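Local coordinates for cell division control protein 45 cdc45 putative (Entamoeba histolytica, PDB 6CC2) that probably serves, as Cdc45 of the CMG replicative helicase does in other eukaryotes, in the initiation and elongation of chromosomal DNA replication, at residues A[56-60]-A[61-65]; A[89-92]-A[93-97]. All blocks are in the same frame, centred on the assembly; numbering follows the deposited sequence. Where two conformers were deposited one is given.

Contact 1: A[56-60]-A[61-65]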
ATOM      1  N   VAL A  56      12.979 -10.453  -7.496  1.00 20.26           N
ATOM      2  CA  VAL A  56      13.519  -9.236  -8.075  1.00 22.67           C
ATOM      3  C   VAL A  56      12.614  -8.083  -7.672  1.00 19.10           C
ATOM      4  O   VAL A  56      11.598  -7.822  -8.307  1.00 18.34           O
ATOM      5  CB  VAL A  56      13.628  -9.335  -9.605  1.00 25.71           C
ATOM      6  CG1 VAL A  56      14.222  -8.059 -10.174  1.00 27.80           C
ATOM      7  CG2 VAL A  56      14.457 -10.544 -10.004  1.00 30.47           C
ATOM      8  N   PRO A  57      12.955  -7.365  -6.616  1.00 18.64           N
ATOM      9  CA  PRO A  57      12.134  -6.191  -6.238  1.00 16.72           C
ATOM     10  C   PRO A  57      12.330  -5.065  -7.245  1.00 19.02           C
ATOM     11  O   PRO A  57      13.446  -4.599  -7.450  1.00 23.50           O
ATOM     12  CB  PRO A  57      12.652  -5.814  -4.849  1.00 22.54           C
ATOM     13  CG  PRO A  57      13.355  -7.043  -4.340  1.00 24.63           C
ATOM     14  CD  PRO A  57      13.972  -7.664  -5.586  1.00 21.64           C
ATOM     15  N   VAL A  58      11.239  -4.630  -7.874  1.00 18.68           N
ATOM     16  CA  VAL A  58      11.300  -3.579  -8.893  1.00 20.28           C
ATOM     17  C   VAL A  58      10.486  -2.384  -8.431  1.00 21.34           C
ATOM     18  O   VAL A  58       9.367  -2.542  -7.934  1.00 20.82           O
ATOM     19  CB  VAL A  58      10.793  -4.063 -10.268  1.00 24.26           C
ATOM     20  CG1 VAL A  58      11.765  -5.092 -10.840  1.00 26.96           C
ATOM     21  CG2 VAL A  58       9.361  -4.631 -10.164  1.00 25.84           C
ATOM     22  N   ASN A  59      11.053  -1.193  -8.644  0.51 23.19           N
ATOM     23  CA  ASN A  59      10.437   0.066  -8.254  0.51 24.80           C
ATOM     24  C   ASN A  59       9.822   0.832  -9.424  0.51 23.69           C
ATOM     25  O   ASN A  59       9.075   1.784  -9.182  0.51 23.19           O
ATOM     26  CB  ASN A  59      11.483   0.957  -7.552  0.51 28.70           C
ATOM     27  CG  ASN A  59      12.749   1.178  -8.390  0.51 29.21           C
ATOM     28  OD1 ASN A  59      13.249   0.271  -9.076  0.51 26.29           O
ATOM     29  ND2 ASN A  59      13.297   2.391  -8.312  0.51 35.31           N
ATOM     30  N   ASN A  60      10.129   0.450 -10.664  1.00 21.63           N
ATOM     31  CA  ASN A  60       9.582   1.095 -11.855  1.00 18.73           C
ATOM     32  C   ASN A  60       9.836   0.172 -13.040  1.00 19.87           C
ATOM     33  O   ASN A  60      10.519  -0.851 -12.920  1.00 21.40           O
ATOM     34  CB  ASN A  60      10.186   2.485 -12.056  1.00 19.87           C
ATOM     35  CG  ASN A  60      11.694   2.452 -12.150  1.00 25.97           C
ATOM     36  OD1 ASN A  60      12.269   1.753 -13.014  1.00 28.97           O
ATOM     37  ND2 ASN A  60      12.366   3.225 -11.281  1.00 28.43           N
ATOM     38  N   TYR A  61       9.295   0.550 -14.205  1.00 21.70           N
ATOM     39  CA  TYR A  61       9.424  -0.325 -15.361  1.00 24.85           C
ATOM     40  C   TYR A  61      10.799  -0.264 -16.004  1.00 27.04           C
ATOM     41  O   TYR A  61      11.188  -1.212 -16.715  1.00 28.94           O
ATOM     42  CB  TYR A  61       8.345  -0.014 -16.397  1.00 24.51           C
ATOM     43  CG  TYR A  61       6.987  -0.491 -15.978  1.00 23.69           C
ATOM     44  CD1 TYR A  61       6.741  -1.835 -15.763  1.00 23.69           C
ATOM     45  CD2 TYR A  61       5.943   0.392 -15.796  1.00 23.73           C
ATOM     46  CE1 TYR A  61       5.505  -2.287 -15.371  1.00 24.57           C
ATOM     47  CE2 TYR A  61       4.688  -0.043 -15.409  1.00 22.07           C
ATOM     48  CZ  TYR A  61       4.469  -1.398 -15.203  1.00 23.77           C
ATOM     49  OH  TYR A  61       3.246  -1.852 -14.787  1.00 25.52           O
ATOM     50  N   GLU A  62      11.550   0.815 -15.783  1.00 28.43           N
ATOM     51  CA  GLU A  62      12.916   0.870 -16.277  1.00 32.40           C
ATOM     52  C   GLU A  62      13.764  -0.206 -15.618  1.00 28.62           C
ATOM     53  O   GLU A  62      14.560  -0.883 -16.286  1.00 27.23           O
ATOM     54  CB  GLU A  62      13.516   2.254 -16.025  1.00 45.00           C
ATOM     55  CG  GLU A  62      12.711   3.405 -16.593  1.00 68.91           C
ATOM     56  CD  GLU A  62      13.402   4.743 -16.391  1.00 92.08           C
ATOM     57  OE1 GLU A  62      14.652   4.767 -16.335  1.00 99.34           O
ATOM     58  OE2 GLU A  62      12.695   5.768 -16.283  1.00 99.78           O
ATOM     59  N   THR A  63      13.644  -0.344 -14.294  1.00 28.81           N
ATOM     60  CA  THR A  63      14.380  -1.376 -13.572  1.00 28.88           C
ATOM     61  C   THR A  63      13.949  -2.767 -14.023  1.00 27.36           C
ATOM     62  O   THR A  63      14.795  -3.637 -14.313  1.00 27.82           O
ATOM     63  CB  THR A  63      14.161  -1.213 -12.067  1.00 29.58           C
ATOM     64  OG1 THR A  63      14.729   0.031 -11.650  1.00 30.68           O
ATOM     65  CG2 THR A  63      14.817  -2.357 -11.291  1.00 32.41           C
ATOM     66  N   LEU A  64      12.636  -2.986 -14.096  1.00 25.66           N
ATOM     67  CA  LEU A  64      12.118  -4.258 -14.582  1.00 24.70           C
ATOM     68  C   LEU A  64      12.746  -4.605 -15.927  1.00 26.04           C
ATOM     69  O   LEU A  64      13.261  -5.711 -16.118  1.00 26.56           O
ATOM     70  CB  LEU A  64      10.589  -4.191 -14.674  1.00 25.65           C
ATOM     71  CG  LEU A  64       9.907  -5.520 -15.036  1.00 28.92           C
ATOM     72  CD1 LEU A  64       8.491  -5.592 -14.469  1.00 31.30           C
ATOM     73  CD2 LEU A  64       9.858  -5.734 -16.533  1.00 27.75           C
ATOM     74  N   SER A  65      12.736  -3.656 -16.863  1.00 27.45           N
ATOM     75  CA  SER A  65      13.256  -3.920 -18.202  1.00 29.61           C
ATOM     76  C   SER A  65      14.750  -4.217 -18.167  1.00 29.07           C
ATOM     77  O   SER A  65      15.227  -5.117 -18.869  1.00 29.57           O
ATOM     78  CB  SER A  65      12.966  -2.724 -19.108  1.00 37.45           C
ATOM     79  OG  SER A  65      13.422  -2.988 -20.427  1.00 50.03           O
TER

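Contact 2: A[89-92]-A[93-97]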
ATOM      1  N   ILE A  89       0.370  -2.526 -19.135  1.00 23.41           N
ATOM      2  CA  ILE A  89       1.244  -1.904 -20.115  1.00 24.21           C
ATOM      3  C   ILE A  89       1.492  -2.885 -21.259  1.00 26.14           C
ATOM      4  O   ILE A  89       1.238  -4.081 -21.147  1.00 25.85           O
ATOM      5  CB  ILE A  89       2.560  -1.433 -19.501  1.00 27.71           C
ATOM      6  CG1 ILE A  89       3.372  -2.621 -19.000  1.00 32.16           C
ATOM      7  CG2 ILE A  89       2.297  -0.454 -18.371  1.00 30.99           C
ATOM      8  CD1 ILE A  89       4.825  -2.272 -18.696  1.00 40.87           C
ATOM      9  N   ASP A  90       2.021  -2.362 -22.361  1.00 26.73           N
ATOM     10  CA  ASP A  90       2.334  -3.169 -23.543  1.00 26.94           C
ATOM     11  C   ASP A  90       3.652  -3.888 -23.274  1.00 26.54           C
ATOM     12  O   ASP A  90       4.730  -3.386 -23.582  1.00 29.22           O
ATOM     13  CB  ASP A  90       2.397  -2.283 -24.780  1.00 29.25           C
ATOM     14  CG  ASP A  90       2.522  -3.079 -26.068  1.00 34.69           C
ATOM     15  OD1 ASP A  90       2.801  -4.292 -25.997  1.00 34.79           O
ATOM     16  OD2 ASP A  90       2.336  -2.480 -27.153  1.00 37.28           O
ATOM     17  N   VAL A  91       3.550  -5.090 -22.689  1.00 26.38           N
ATOM     18  CA  VAL A  91       4.724  -5.824 -22.230  1.00 28.39           C
ATOM     19  C   VAL A  91       5.645  -6.178 -23.390  1.00 30.72           C
ATOM     20  O   VAL A  91       6.874  -6.072 -23.278  1.00 30.37           O
ATOM     21  CB  VAL A  91       4.290  -7.093 -21.472  1.00 29.29           C
ATOM     22  CG1 VAL A  91       5.479  -8.032 -21.279  1.00 34.82           C
ATOM     23  CG2 VAL A  91       3.684  -6.736 -20.151  1.00 25.30           C
ATOM     24  N   SER A  92       5.077  -6.633 -24.509  1.00 30.11           N
ATOM     25  CA  SER A  92       5.898  -6.980 -25.662  1.00 30.90           C
ATOM     26  C   SER A  92       6.702  -5.780 -26.147  1.00 31.69           C
ATOM     27  O   SER A  92       7.870  -5.917 -26.531  1.00 36.55           O
ATOM     28  CB  SER A  92       5.014  -7.520 -26.793  1.00 40.79           C
ATOM     29  OG  SER A  92       5.785  -7.843 -27.927  1.00 54.05           O
ATOM     30  N   GLU A  93       6.091  -4.598 -26.145  1.00 31.58           N
ATOM     31  CA  GLU A  93       6.806  -3.392 -26.552  1.00 37.71           C
ATOM     32  C   GLU A  93       7.928  -3.064 -25.580  1.00 37.68           C
ATOM     33  O   GLU A  93       9.020  -2.658 -25.996  1.00 37.28           O
ATOM     34  CB  GLU A  93       5.827  -2.228 -26.661  1.00 41.92           C
ATOM     35  CG  GLU A  93       6.457  -0.892 -27.010  1.00 54.68           C
ATOM     36  CD  GLU A  93       5.415   0.182 -27.264  1.00 72.75           C
ATOM     37  OE1 GLU A  93       5.326   0.672 -28.409  1.00 81.75           O
ATOM     38  OE2 GLU A  93       4.672   0.527 -26.319  1.00 78.30           O
ATOM     39  N   LEU A  94       7.685  -3.254 -24.284  1.00 34.83           N
ATOM     40  CA  LEU A  94       8.683  -2.909 -23.280  1.00 35.11           C
ATOM     41  C   LEU A  94       9.899  -3.817 -23.390  1.00 37.74           C
ATOM     42  O   LEU A  94      11.039  -3.341 -23.437  1.00 37.81           O
ATOM     43  CB  LEU A  94       8.066  -2.992 -21.879  1.00 31.40           C
ATOM     44  CG  LEU A  94       9.012  -2.670 -20.718  1.00 31.67           C
ATOM     45  CD1 LEU A  94       9.378  -1.186 -20.741  1.00 35.00           C
ATOM     46  CD2 LEU A  94       8.413  -3.055 -19.390  1.00 27.87           C
ATOM     47  N   LEU A  95       9.674  -5.128 -23.467  1.00 33.81           N
ATOM     48  CA  LEU A  95      10.751  -6.095 -23.305  1.00 31.77           C
ATOM     49  C   LEU A  95      11.216  -6.751 -24.590  1.00 37.98           C
ATOM     50  O   LEU A  95      12.318  -7.304 -24.604  1.00 42.19           O
ATOM     51  CB  LEU A  95      10.325  -7.193 -22.323  1.00 31.65           C
ATOM     52  CG  LEU A  95       9.850  -6.690 -20.966  1.00 30.75           C
ATOM     53  CD1 LEU A  95       9.333  -7.856 -20.124  1.00 31.10           C
ATOM     54  CD2 LEU A  95      10.959  -5.956 -20.234  1.00 31.93           C
ATOM     55  N   GLY A  96      10.415  -6.720 -25.650  1.00 42.78           N
ATOM     56  CA  GLY A  96      10.804  -7.345 -26.906  1.00 46.65           C
ATOM     57  C   GLY A  96      10.916  -8.853 -26.835  1.00 51.21           C
ATOM     58  O   GLY A  96       9.909  -9.542 -26.657  1.00 52.44           O
ATOM     59  N   ASP A  97      12.135  -9.377 -26.981  1.00 59.00           N
ATOM     60  CA  ASP A  97      12.376 -10.816 -26.955  1.00 71.86           C
ATOM     61  C   ASP A  97      11.830 -11.444 -25.681  1.00 74.77           C
ATOM     62  O   ASP A  97      12.434 -11.323 -24.612  1.00 79.67           O
ATOM     63  CB  ASP A  97      13.871 -11.116 -27.093  1.00 86.49           C
ATOM     64  CG  ASP A  97      14.322 -11.186 -28.541  1.00102.25           C
ATOM     65  OD1 ASP A  97      13.543 -11.681 -29.384  1.00107.58           O
ATOM     66  OD2 ASP A  97      15.456 -10.748 -28.835  1.00108.12           O
TER

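Contact 1: A[56-60]-A[61-65]
Between the end of strand 53-57 and the start of helix 61-71 the chain turns on Asn60, the N-cap residue, and the first helical bond closes over the join: Leu64 N donates to Asn60 O at 3.2 Å. The turn brings the CA atoms of Val58 and Leu64 to 5.8 Å. The side chain of Asn60 reaches over the helix start. Its CG stands between the backbone N and the carbonyl carbon (chi1 57°), which brings OD1 over the first turn to accept from Thr63 N at 2.8 Å; the N-H points almost straight at the oxygen (164°). This is the classic N-cap, in which an asparagine amide oxygen stands in for a missing carbonyl. The amide's other end is also held, since ND2 donates to Lys515 O. Thr63 OG1 donates to Asn59 OD1 at 3.0 Å, a bond of one of the two modelled Asn59 conformers that may not always be made. Val58 CG1 fills the inside of the turn, 4.1 Å from Thr63 CG2 and 3.9 Å from Leu64 CA. Val58 and Leu64 both rest on Tyr28, and Val58 pairs its backbone with Val29, so the turn, which leaves the outermost strand 53-57, is held to its inner neighbour 24-29; the Tyr61 ring meets Phe517 edge-to-face and its OH takes a hydrogen bond from Ala86 N.

Contact 2: A[89-92]-A[93-97]
Two carboxylates stand close together where helix 91-95 begins: Asp90 OD2 and Glu93 OE2 are 3.9 Å apart, their planes turned 38° from each other. Asp90, at the centre of an inverse gamma turn, is also the N-cap, but its hold is loose; OD1 accepts from Glu93 N in a weak bond of 3.3 Å. The Asp90 side chain crosses that of Glu93 at about a right angle, its CG 3.5 Å from Glu93 CB. Because Glu93 runs out extended, its CG opposite the backbone N (chi1 177°), its acid group ends beside that of Asp90. The main chain does the firmer work: Leu94 N bonds to Asp90 O, Leu95 N to Val91 O at 3.0 Å, and Gly96 N to Ser92 O at 2.8 Å, this last donor lying 33° out of the carbonyl plane as Gly96 leaves the helix with positive phi. On the apolar side of the turn, Ile89 CD1 meets Leu94 CD2 at 3.7 Å, and Val91 CG1 lies 4.0 Å from Leu95 CD1. Asn116 OD1, outside the segment, accepts from Val91 N. The paired acids would probably repel one another, yet negative charge at a helix N-terminus should be favoured by the helix dipole, which may offset part of that cost.

Overall arrangement
Both contacts illustrate one principle, the side-chain N-cap of a helix beside a parallel sheet. Both are partly buried, but contact 2 lies farther out: its centre is about 26 Å from the centre of the chain, against about 17 Å for contact 1, and the two contact centres are about 13 Å apart. In contact 1 the cap is a buried neutral amide with a second bond of its own; in contact 2 it is a partly exposed acid, weakly bonded and next to an exposed one. The first starts a long helix, whereas the second takes in the whole of a short one within the 77-83, 91-95, 102-106 beta-alpha-beta unit. They pack directly: Tyr61 CE1 lies 3.4 Å from Ile89 CD1, and Leu64 and Ser65 meet Leu95.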